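Side-chain contacts in ribokinase RBSK (Mycobacterium tuberculosis, PDB 3GO6), which probably phosphorylates D-ribose at O-5, using ATP with a divalent cation, most likely magnesium, to give D-ribose 5-phosphate: residues A[151-154]-A[155-159]; A[196-200]-A[201-205]. All coordinates share one frame; numbering follows the deposited sequence.

Contact 1 of 2, residues A[151-154]-A[155-159]. With RIB (alpha-D-ribofuranose), chain C.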
loop_
_atom_site.group_PDB
_atom_site.type_symbol
_atom_site.label_atom_id
_atom_site.label_comp_id
_atom_site.label_asym_id
_atom_site.label_seq_id
_atom_site.Cartn_x
_atom_site.Cartn_y
_atom_site.Cartn_z
ATOM N N LEU A 151 -13.171 -12.714 10.872
ATOM C CA LEU A 151 -14.082 -12.711 9.741
ATOM C C LEU A 151 -13.497 -12.222 8.414
ATOM O O LEU A 151 -14.259 -11.847 7.508
ATOM C CB LEU A 151 -15.375 -11.947 10.111
ATOM C CG LEU A 151 -16.049 -12.269 11.465
ATOM C CD1 LEU A 151 -17.288 -11.406 11.688
ATOM C CD2 LEU A 151 -16.411 -13.746 11.579
ATOM N N GLU A 152 -12.164 -12.244 8.264
ATOM C CA GLU A 152 -11.574 -11.962 6.939
ATOM C C GLU A 152 -11.624 -13.199 6.031
ATOM O O GLU A 152 -11.634 -13.080 4.797
ATOM C CB GLU A 152 -10.130 -11.452 7.043
ATOM C CG GLU A 152 -9.954 -10.177 7.908
ATOM C CD GLU A 152 -8.493 -9.676 7.913
ATOM O OE1 GLU A 152 -7.580 -10.399 7.411
ATOM O OE2 GLU A 152 -8.261 -8.546 8.384
ATOM N N ILE A 153 -11.642 -14.376 6.647
ATOM C CA ILE A 153 -11.890 -15.628 5.946
ATOM C C ILE A 153 -13.430 -15.760 5.737
ATOM O O ILE A 153 -14.198 -15.013 6.351
ATOM C CB ILE A 153 -11.363 -16.814 6.792
ATOM C CG1 ILE A 153 -12.042 -16.833 8.188
ATOM C CG2 ILE A 153 -9.830 -16.729 6.922
ATOM C CD1 ILE A 153 -11.825 -18.130 8.993
ATOM N N PRO A 154 -13.879 -16.707 4.883
ATOM C CA PRO A 154 -15.328 -16.914 4.721
ATOM C C PRO A 154 -16.020 -17.171 6.062
ATOM O O PRO A 154 -15.537 -17.975 6.865
ATOM C CB PRO A 154 -15.408 -18.162 3.831
ATOM C CG PRO A 154 -14.109 -18.107 3.013
ATOM C CD PRO A 154 -13.087 -17.622 4.026
ATOM N N VAL A 155 -17.136 -16.488 6.316
ATOM C CA VAL A 155 -17.857 -16.719 7.574
ATOM C C VAL A 155 -18.285 -18.191 7.699
ATOM O O VAL A 155 -18.262 -18.754 8.789
ATOM C CB VAL A 155 -19.041 -15.730 7.799
ATOM C CG1 VAL A 155 -19.686 -15.983 9.172
ATOM C CG2 VAL A 155 -18.531 -14.292 7.758
ATOM N N ALA A 156 -18.620 -18.822 6.571
ATOM C CA ALA A 156 -19.000 -20.247 6.570
ATOM C C ALA A 156 -17.851 -21.144 7.025
ATOM O O ALA A 156 -18.076 -22.204 7.609
ATOM C CB ALA A 156 -19.481 -20.670 5.194
ATOM N N THR A 157 -16.612 -20.736 6.742
ATOM C CA THR A 157 -15.440 -21.454 7.255
ATOM C C THR A 157 -15.226 -21.262 8.765
ATOM O O THR A 157 -14.952 -22.227 9.484
ATOM C CB THR A 157 -14.166 -21.052 6.484
ATOM O OG1 THR A 157 -14.330 -21.417 5.106
ATOM C CG2 THR A 157 -12.925 -21.746 7.065
ATOM N N ALA A 158 -15.321 -20.024 9.245
ATOM C CA ALA A 158 -15.375 -19.751 10.684
ATOM C C ALA A 158 -16.454 -20.595 11.390
ATOM O O ALA A 158 -16.196 -21.206 12.430
ATOM C CB ALA A 158 -15.637 -18.253 10.923
ATOM N N LEU A 159 -17.657 -20.613 10.801
ATOM C CA LEU A 159 -18.805 -21.366 11.327
ATOM C C LEU A 159 -18.535 -22.866 11.415
ATOM O O LEU A 159 -18.810 -23.481 12.441
ATOM C CB LEU A 159 -20.061 -21.108 10.474
ATOM C CG LEU A 159 -21.359 -21.842 10.863
ATOM C CD1 LEU A 159 -21.794 -21.448 12.263
ATOM C CD2 LEU A 159 -22.473 -21.543 9.859
HETATM O O5 RIB C . -5.591 -6.007 13.138
HETATM C C5 RIB C . -4.555 -5.613 12.211
HETATM C C4 RIB C . -4.495 -6.640 11.065
HETATM O O4 RIB C . -5.683 -6.488 10.261
HETATM C C3 RIB C . -3.345 -6.406 10.101
HETATM O O3 RIB C . -2.180 -7.233 10.349
HETATM C C2 RIB C . -3.956 -6.635 8.731
HETATM O O2 RIB C . -3.314 -7.709 8.033
HETATM C C1 RIB C . -5.443 -6.890 8.924
HETATM O O1 RIB C . -5.770 -8.281 8.814
#
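At the amino end of helix 155-167, in the ribokinase-fold core of this PfkB-family kinase, P154 sits in the N-cap position and packs against T157 in the first turn. Its carbonyl oxygen starts the helical bonding: A158 N donates to P154 O at 3.1 Å, nearly straight at 166°, while the bond from T157 N to the same oxygen is weak. The pyrrolidine ring and the T157 side chain lie alongside each other and point the same way, with P154 CB 3.7 Å from T157 OG1. That hydroxyl, anti to its own carbonyl carbon (chi1 -62°), has its polar partner outside the turn, in L134 O. I153 reaches in from the loop, CD1 lying 4.3 Å from A158 CB, and L151 CD2 makes a looser approach to V155 CG2; L186 of helix 183-192 packs on both L151 and V155. E152 turns away from the helix into the ribose pocket. Its chain is extended beyond CG, and S27 OG and N29 ND2 both bond OE1, which should fix the rotation of the carboxylate. The other oxygen takes the sugar: RIB O1 donates to E152 OE2 at 2.5 Å.

Contact 2 of 2, residues A[196-200]-A[201-205]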
loop_
_atom_site.group_PDB
_atom_site.type_symbol
_atom_site.label_atom_id
_atom_site.label_comp_id
_atom_site.label_asym_id
_atom_site.label_seq_id
_atom_site.Cartn_x
_atom_site.Cartn_y
_atom_site.Cartn_z
ATOM N N VAL A 196 -17.415 -13.320 22.213
ATOM C CA VAL A 196 -17.233 -12.464 21.059
ATOM C C VAL A 196 -16.437 -11.255 21.503
ATOM O O VAL A 196 -16.747 -10.645 22.540
ATOM C CB VAL A 196 -18.561 -12.024 20.397
ATOM C CG1 VAL A 196 -18.286 -11.077 19.241
ATOM C CG2 VAL A 196 -19.303 -13.241 19.876
ATOM N N ILE A 197 -15.396 -10.938 20.725
ATOM C CA ILE A 197 -14.529 -9.780 20.976
ATOM C C ILE A 197 -14.767 -8.838 19.844
ATOM O O ILE A 197 -14.691 -9.227 18.671
ATOM C CB ILE A 197 -13.030 -10.180 21.000
ATOM C CG1 ILE A 197 -12.790 -11.284 22.038
ATOM C CG2 ILE A 197 -12.112 -8.946 21.243
ATOM C CD1 ILE A 197 -11.470 -12.074 21.816
ATOM N N ALA A 198 -15.062 -7.585 20.176
ATOM C CA ALA A 198 -15.357 -6.599 19.150
ATOM C C ALA A 198 -15.196 -5.205 19.705
ATOM O O ALA A 198 -15.372 -5.007 20.896
ATOM C CB ALA A 198 -16.772 -6.789 18.625
ATOM N N ASN A 199 -14.848 -4.238 18.861
ATOM C CA ASN A 199 -14.949 -2.838 19.297
ATOM C C ASN A 199 -16.433 -2.416 19.326
ATOM O O ASN A 199 -17.307 -3.217 18.975
ATOM C CB ASN A 199 -14.038 -1.888 18.477
ATOM C CG ASN A 199 -14.465 -1.728 17.026
ATOM O OD1 ASN A 199 -15.647 -1.807 16.668
ATOM N ND2 ASN A 199 -13.489 -1.461 16.178
ATOM N N GLU A 200 -16.726 -1.191 19.747
ATOM C CA GLU A 200 -18.137 -0.777 19.885
ATOM C C GLU A 200 -18.905 -0.842 18.568
ATOM O O GLU A 200 -20.011 -1.387 18.521
ATOM C CB GLU A 200 -18.272 0.603 20.556
ATOM C CG GLU A 200 -17.905 0.586 22.046
ATOM C CD GLU A 200 -19.099 0.414 23.000
ATOM O OE1 GLU A 200 -20.116 -0.246 22.648
ATOM O OE2 GLU A 200 -19.014 0.945 24.131
ATOM N N HIS A 201 -18.302 -0.341 17.491
ATOM C CA HIS A 201 -18.934 -0.376 16.162
ATOM C C HIS A 201 -19.155 -1.817 15.663
ATOM O O HIS A 201 -20.256 -2.177 15.188
ATOM C CB HIS A 201 -18.120 0.459 15.160
ATOM C CG HIS A 201 -18.454 0.191 13.723
ATOM N ND1 HIS A 201 -19.570 0.718 13.102
ATOM C CD2 HIS A 201 -17.805 -0.533 12.777
ATOM C CE1 HIS A 201 -19.601 0.313 11.842
ATOM N NE2 HIS A 201 -18.543 -0.448 11.622
ATOM N N GLU A 202 -18.127 -2.650 15.782
ATOM C CA GLU A 202 -18.259 -4.069 15.430
ATOM C C GLU A 202 -19.296 -4.789 16.315
ATOM O O GLU A 202 -20.052 -5.643 15.826
ATOM C CB GLU A 202 -16.899 -4.781 15.525
ATOM C CG GLU A 202 -15.845 -4.261 14.541
ATOM C CD GLU A 202 -14.394 -4.608 14.941
ATOM O OE1 GLU A 202 -14.148 -5.015 16.106
ATOM O OE2 GLU A 202 -13.496 -4.447 14.067
ATOM N N ALA A 203 -19.333 -4.462 17.605
ATOM C CA ALA A 203 -20.301 -5.097 18.514
ATOM C C ALA A 203 -21.754 -4.790 18.107
ATOM O O ALA A 203 -22.625 -5.680 18.168
ATOM C CB ALA A 203 -20.038 -4.699 19.970
ATOM N N ASN A 204 -22.000 -3.550 17.676
ATOM C CA ASN A 204 -23.318 -3.123 17.179
ATOM C C ASN A 204 -23.780 -3.947 15.974
ATOM O O ASN A 204 -24.961 -4.223 15.836
ATOM C CB ASN A 204 -23.307 -1.645 16.757
ATOM C CG ASN A 204 -23.176 -0.687 17.928
ATOM O OD1 ASN A 204 -23.469 -1.041 19.079
ATOM N ND2 ASN A 204 -22.744 0.555 17.639
ATOM N N ASP A 205 -22.841 -4.323 15.098
ATOM C CA ASP A 205 -23.163 -5.062 13.890
ATOM C C ASP A 205 -23.417 -6.549 14.109
ATOM O O ASP A 205 -24.047 -7.192 13.273
ATOM C CB ASP A 205 -22.067 -4.886 12.828
ATOM C CG ASP A 205 -22.534 -5.292 11.437
ATOM O OD1 ASP A 205 -23.424 -4.603 10.880
ATOM O OD2 ASP A 205 -22.021 -6.301 10.889
HETATM O O HOH W 1 -21.682 -1.287 20.814
#
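The amide of N199 and the carboxylate of E202 lie stacked, their planes 17° apart, although the two side chains cross at about a right angle. One face of the amide is covered by the carboxylate, with N199 ND2 3.5 Å from E202 CD. At the oxygen end of the amide, E202 N donates to N199 OD1 at 2.8 Å in a nearly straight bond, almost on the line of the C=O bond. In return N199 N donates to E202 OE1 at 2.9 Å, meeting it on the anti side and 30° out of the carboxylate plane. The reciprocal pair is a capping box, closing the start of helix 200-205 where it leaves strand 195-199. N199 can fill this role because its CG stands between backbone N and carbonyl carbon (chi1 68°), which folds OD1 back over the first turn.

Next to the box, A203 N bonds N199 O at 2.7 Å, and A198 CB rests 3.7 Å from E202 CB and 4.1 Å from A203 CB. Between E200 and N204, water 1 lies 2.6 Å from E200 OE1 and 2.5 Å from N204 OD1; E200 OE1 is also salt-bridged to R223.

N199 to E202 fits the NXXE motif of PfkB kinases, whose glutamate is linked to the magnesium and phosphate site in relatives. N199 is a predicted ATP-binding residue, and the bond to OD1 should hold its amide in one orientation. One N-H and one hydroxyl, N199 N on OE1 and S177 OG on OE2, should likewise hold the E202 carboxylate in place.

In the fold
Both contacts are helix starts in the same ribokinase-type fold, tied to parallel strands of the large central sheet: contact 1 follows strand 146-149 through a loop, while contact 2 includes the end of strand 195-199. Their centres are 16 Å apart and they do not touch, yet S177 serves both, through a backbone bond with L151 and its hydroxyl on E202. Contact 1 is mostly buried and apolar, contact 2 partly buried and more polar. Both helices begin with a main-chain carbonyl bond, but of the two only contact 2 adds a side-chain capping box. Their ligands differ as well: E152 binds the ribose directly, whereas N199 is expected to meet ATP.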